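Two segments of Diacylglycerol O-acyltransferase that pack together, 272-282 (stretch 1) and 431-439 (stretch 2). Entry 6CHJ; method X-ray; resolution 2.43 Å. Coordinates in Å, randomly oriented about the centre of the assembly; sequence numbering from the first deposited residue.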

# COMPACT_ATOMS: atom_id res chain seq x y z
N ALA B 272 20.12 25.81 -1.04
CA ALA B 272 20.54 25.94 0.36
C ALA B 272 20.12 24.72 1.17
O ALA B 272 20.96 24.09 1.84
CB ALA B 272 19.96 27.22 0.98
N ALA B 273 18.84 24.35 1.11
CA ALA B 273 18.35 23.19 1.86
C ALA B 273 19.15 21.94 1.51
O ALA B 273 19.55 21.18 2.41
CB ALA B 273 16.86 22.96 1.61
N LEU B 274 19.40 21.71 0.22
CA LEU B 274 20.14 20.52 -0.18
C LEU B 274 21.55 20.56 0.38
O LEU B 274 22.10 19.53 0.79
CB LEU B 274 20.19 20.40 -1.70
CG LEU B 274 18.96 19.82 -2.41
CD1 LEU B 274 19.03 20.13 -3.89
CD2 LEU B 274 18.84 18.30 -2.16
N ARG B 275 22.15 21.75 0.38
CA ARG B 275 23.50 21.92 0.90
C ARG B 275 23.54 21.59 2.39
O ARG B 275 24.35 20.77 2.83
CB ARG B 275 23.97 23.36 0.63
CG ARG B 275 25.36 23.67 1.15
CD ARG B 275 25.72 25.13 0.90
NE ARG B 275 26.70 25.58 1.88
CZ ARG B 275 28.00 25.31 1.82
NH1 ARG B 275 28.50 24.63 0.80
NH2 ARG B 275 28.81 25.74 2.79
N THR B 276 22.65 22.20 3.17
CA THR B 276 22.61 21.92 4.60
C THR B 276 22.38 20.44 4.86
O THR B 276 23.04 19.83 5.72
CB THR B 276 21.52 22.75 5.28
OG1 THR B 276 21.54 24.09 4.78
CG2 THR B 276 21.75 22.78 6.80
N TYR B 277 21.44 19.82 4.11
CA TYR B 277 21.12 18.42 4.36
C TYR B 277 22.33 17.52 4.12
O TYR B 277 22.60 16.61 4.92
CB TYR B 277 19.93 17.99 3.50
CG TYR B 277 19.60 16.53 3.73
CD1 TYR B 277 18.69 16.15 4.72
CD2 TYR B 277 20.23 15.53 2.99
CE1 TYR B 277 18.40 14.82 4.95
CE2 TYR B 277 19.95 14.19 3.23
CZ TYR B 277 19.03 13.84 4.20
OH TYR B 277 18.75 12.52 4.44
N LEU B 278 23.08 17.75 3.04
CA LEU B 278 24.18 16.86 2.72
C LEU B 278 25.39 17.11 3.61
O LEU B 278 26.14 16.18 3.93
CB LEU B 278 24.56 16.99 1.25
CG LEU B 278 23.51 16.43 0.29
CD1 LEU B 278 23.70 16.96 -1.13
CD2 LEU B 278 23.55 14.92 0.32
N MET B 279 25.62 18.36 4.01
CA MET B 279 26.64 18.60 5.02
C MET B 279 26.30 17.86 6.30
O MET B 279 27.10 17.06 6.81
CB MET B 279 26.80 20.09 5.27
CG MET B 279 27.41 20.82 4.10
SD MET B 279 27.78 22.53 4.51
CE MET B 279 26.13 23.23 4.60
N ASN B 280 25.07 18.07 6.79
CA ASN B 280 24.62 17.39 8.00
C ASN B 280 24.81 15.88 7.91
O ASN B 280 25.03 15.23 8.94
CB ASN B 280 23.17 17.75 8.27
CG ASN B 280 23.02 19.01 9.11
OD1 ASN B 280 22.83 18.94 10.32
ND2 ASN B 280 23.11 20.17 8.47
N GLN B 281 24.74 15.29 6.71
CA GLN B 281 25.04 13.86 6.55
C GLN B 281 26.51 13.58 6.30
O GLN B 281 26.87 12.42 6.07
CB GLN B 281 24.22 13.26 5.39
CG GLN B 281 22.75 13.09 5.70
CD GLN B 281 22.47 11.81 6.46
OE1 GLN B 281 22.76 10.71 5.98
NE2 GLN B 281 21.92 11.95 7.66
N ASP B 282 27.36 14.61 6.31
CA ASP B 282 28.76 14.46 5.92
C ASP B 282 28.90 13.87 4.53
O ASP B 282 29.84 13.12 4.25
CB ASP B 282 29.54 13.63 6.95
CG ASP B 282 29.94 14.44 8.17
OD1 ASP B 282 30.67 15.45 7.99
OD2 ASP B 282 29.52 14.08 9.29
N THR B 431 17.19 5.96 2.01
CA THR B 431 18.42 6.62 1.60
C THR B 431 18.47 8.06 2.06
O THR B 431 19.56 8.65 2.09
CB THR B 431 18.62 6.48 0.07
OG1 THR B 431 17.52 7.08 -0.61
CG2 THR B 431 18.65 5.01 -0.33
N LEU B 432 17.35 8.64 2.48
CA LEU B 432 17.29 10.04 2.90
C LEU B 432 16.74 10.14 4.32
O LEU B 432 15.63 10.65 4.53
CB LEU B 432 16.45 10.86 1.92
CG LEU B 432 17.21 11.05 0.60
CD1 LEU B 432 16.38 11.80 -0.41
CD2 LEU B 432 18.51 11.78 0.89
N PRO B 433 17.52 9.70 5.31
CA PRO B 433 17.06 9.79 6.70
C PRO B 433 16.81 11.23 7.13
O PRO B 433 17.60 12.13 6.84
CB PRO B 433 18.23 9.18 7.49
CG PRO B 433 19.42 9.36 6.60
CD PRO B 433 18.88 9.13 5.23
N SER B 434 15.67 11.44 7.80
CA SER B 434 15.31 12.70 8.45
C SER B 434 14.96 13.77 7.42
O SER B 434 15.22 14.96 7.62
CB SER B 434 16.42 13.18 9.39
OG SER B 434 16.66 12.20 10.39
N LEU B 435 14.32 13.35 6.34
CA LEU B 435 14.06 14.23 5.21
C LEU B 435 13.20 15.42 5.59
O LEU B 435 13.25 16.46 4.93
CB LEU B 435 13.40 13.41 4.09
CG LEU B 435 12.98 14.02 2.75
CD1 LEU B 435 12.97 12.93 1.67
CD2 LEU B 435 11.60 14.59 2.86
N GLN B 436 12.38 15.29 6.65
CA GLN B 436 11.54 16.41 7.08
C GLN B 436 12.38 17.61 7.50
O GLN B 436 11.91 18.75 7.44
CB GLN B 436 10.59 15.97 8.22
CG GLN B 436 9.09 15.97 7.82
CD GLN B 436 8.11 15.65 8.98
OE1 GLN B 436 7.93 14.48 9.36
NE2 GLN B 436 7.46 16.69 9.53
N ARG B 437 13.62 17.37 7.92
CA ARG B 437 14.45 18.49 8.35
C ARG B 437 14.74 19.45 7.21
O ARG B 437 15.08 20.61 7.47
CB ARG B 437 15.74 17.96 8.97
CG ARG B 437 15.77 18.10 10.47
CD ARG B 437 16.93 17.36 11.06
NE ARG B 437 16.46 16.23 11.84
CZ ARG B 437 17.24 15.24 12.28
NH1 ARG B 437 18.54 15.25 12.01
NH2 ARG B 437 16.70 14.25 12.99
N MET B 438 14.59 19.00 5.96
CA MET B 438 14.80 19.89 4.83
C MET B 438 13.80 21.04 4.79
O MET B 438 14.08 22.05 4.12
CB MET B 438 14.75 19.11 3.51
CG MET B 438 16.09 18.48 3.18
SD MET B 438 16.18 18.04 1.45
CE MET B 438 16.34 19.67 0.75
N LEU B 439 12.66 20.91 5.46
CA LEU B 439 11.74 22.04 5.61
C LEU B 439 12.38 23.17 6.41
O LEU B 439 12.27 24.35 6.04
CB LEU B 439 10.45 21.58 6.29
CG LEU B 439 9.62 20.55 5.54
CD1 LEU B 439 8.28 20.31 6.25
CD2 LEU B 439 9.43 21.02 4.10

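The contact between these two segments is small, 400 Å² summed over both sides, and two side chains dominate it: Tyr-277 on the helix of 272-280, with 116 Å² covered, and Met-438 on the opposing segment, with 103 Å². Each reaches across and fits into a space lined by the other stretch.

Tyr-277 is the principal bump. Its CA-to-CB bond points toward the second stretch, and chi1 of 179° (t) with chi2 of 90° extends the ring away from the helix axis. The hollow that receives it is built from Leu-432, Pro-433, Ser-434, Leu-435 and Met-438, a run in which a type II turn from Leu-432 to Leu-435 overlaps a type I turn from Ser-434 to Arg-437. At the end of the hollow, Tyr-277 OH donates a hydrogen bond to Pro-433 O at 2.7 Å, the one hydrogen bond between the stretches. That carbonyl oxygen lies at the ring edge, near the ring plane, as does Ser-434 O, 4.2 Å from Tyr-277 CE1. Pro-433 N is also near, 3.2 Å from Tyr-277 OH, but a proline nitrogen within the chain has no hydrogen to share, so this is contact alone. A tyrosine suits the site because its rigid ring packs against the apolar side chains of Leu-432 and Met-438, with carbonyl oxygens at its edge, while its hydroxyl satisfies a backbone acceptor at the far end.

The side-chain walls, Leu-432 and Met-438, are apolar and meet the ring obliquely. Leu-432 starts sideways, but its end comes nearer, bringing CD2 to 3.7 Å from Tyr-277 CE2. Met-438 contributes CG, 3.8 Å from Tyr-277 CD1, and its SD lies 4.9 Å from the ring centroid, 33° off the normal.

Met-438 is the reciprocal bump. It too leaves its backbone sideways, then bends in through chi angles of -84° (m), -161° (t) and 72° (p), so that the terminal methyl lands beside the helix, one turn before Tyr-277. There Met-438 CE is 3.4 Å from Ala-273 CB and 3.7 Å from Leu-274 N, with Leu-274 CD2 at 4.1 Å from the same methyl. The short side chain of Ala-273 allows a close approach: its CA lies 5.7 Å from Met-438 CA. The flexible, unbranched methionine can follow this curved path, touching the ring and the helix surface in turn.

Toward the other end the stretches diverge, with Gln-281 CA 9.0 Å from Pro-433 CA. Gln-281 bridges this wider gap by van der Waals contact, its OE1 3.7 Å from Pro-433 CG, at the partly exposed margin of the interface.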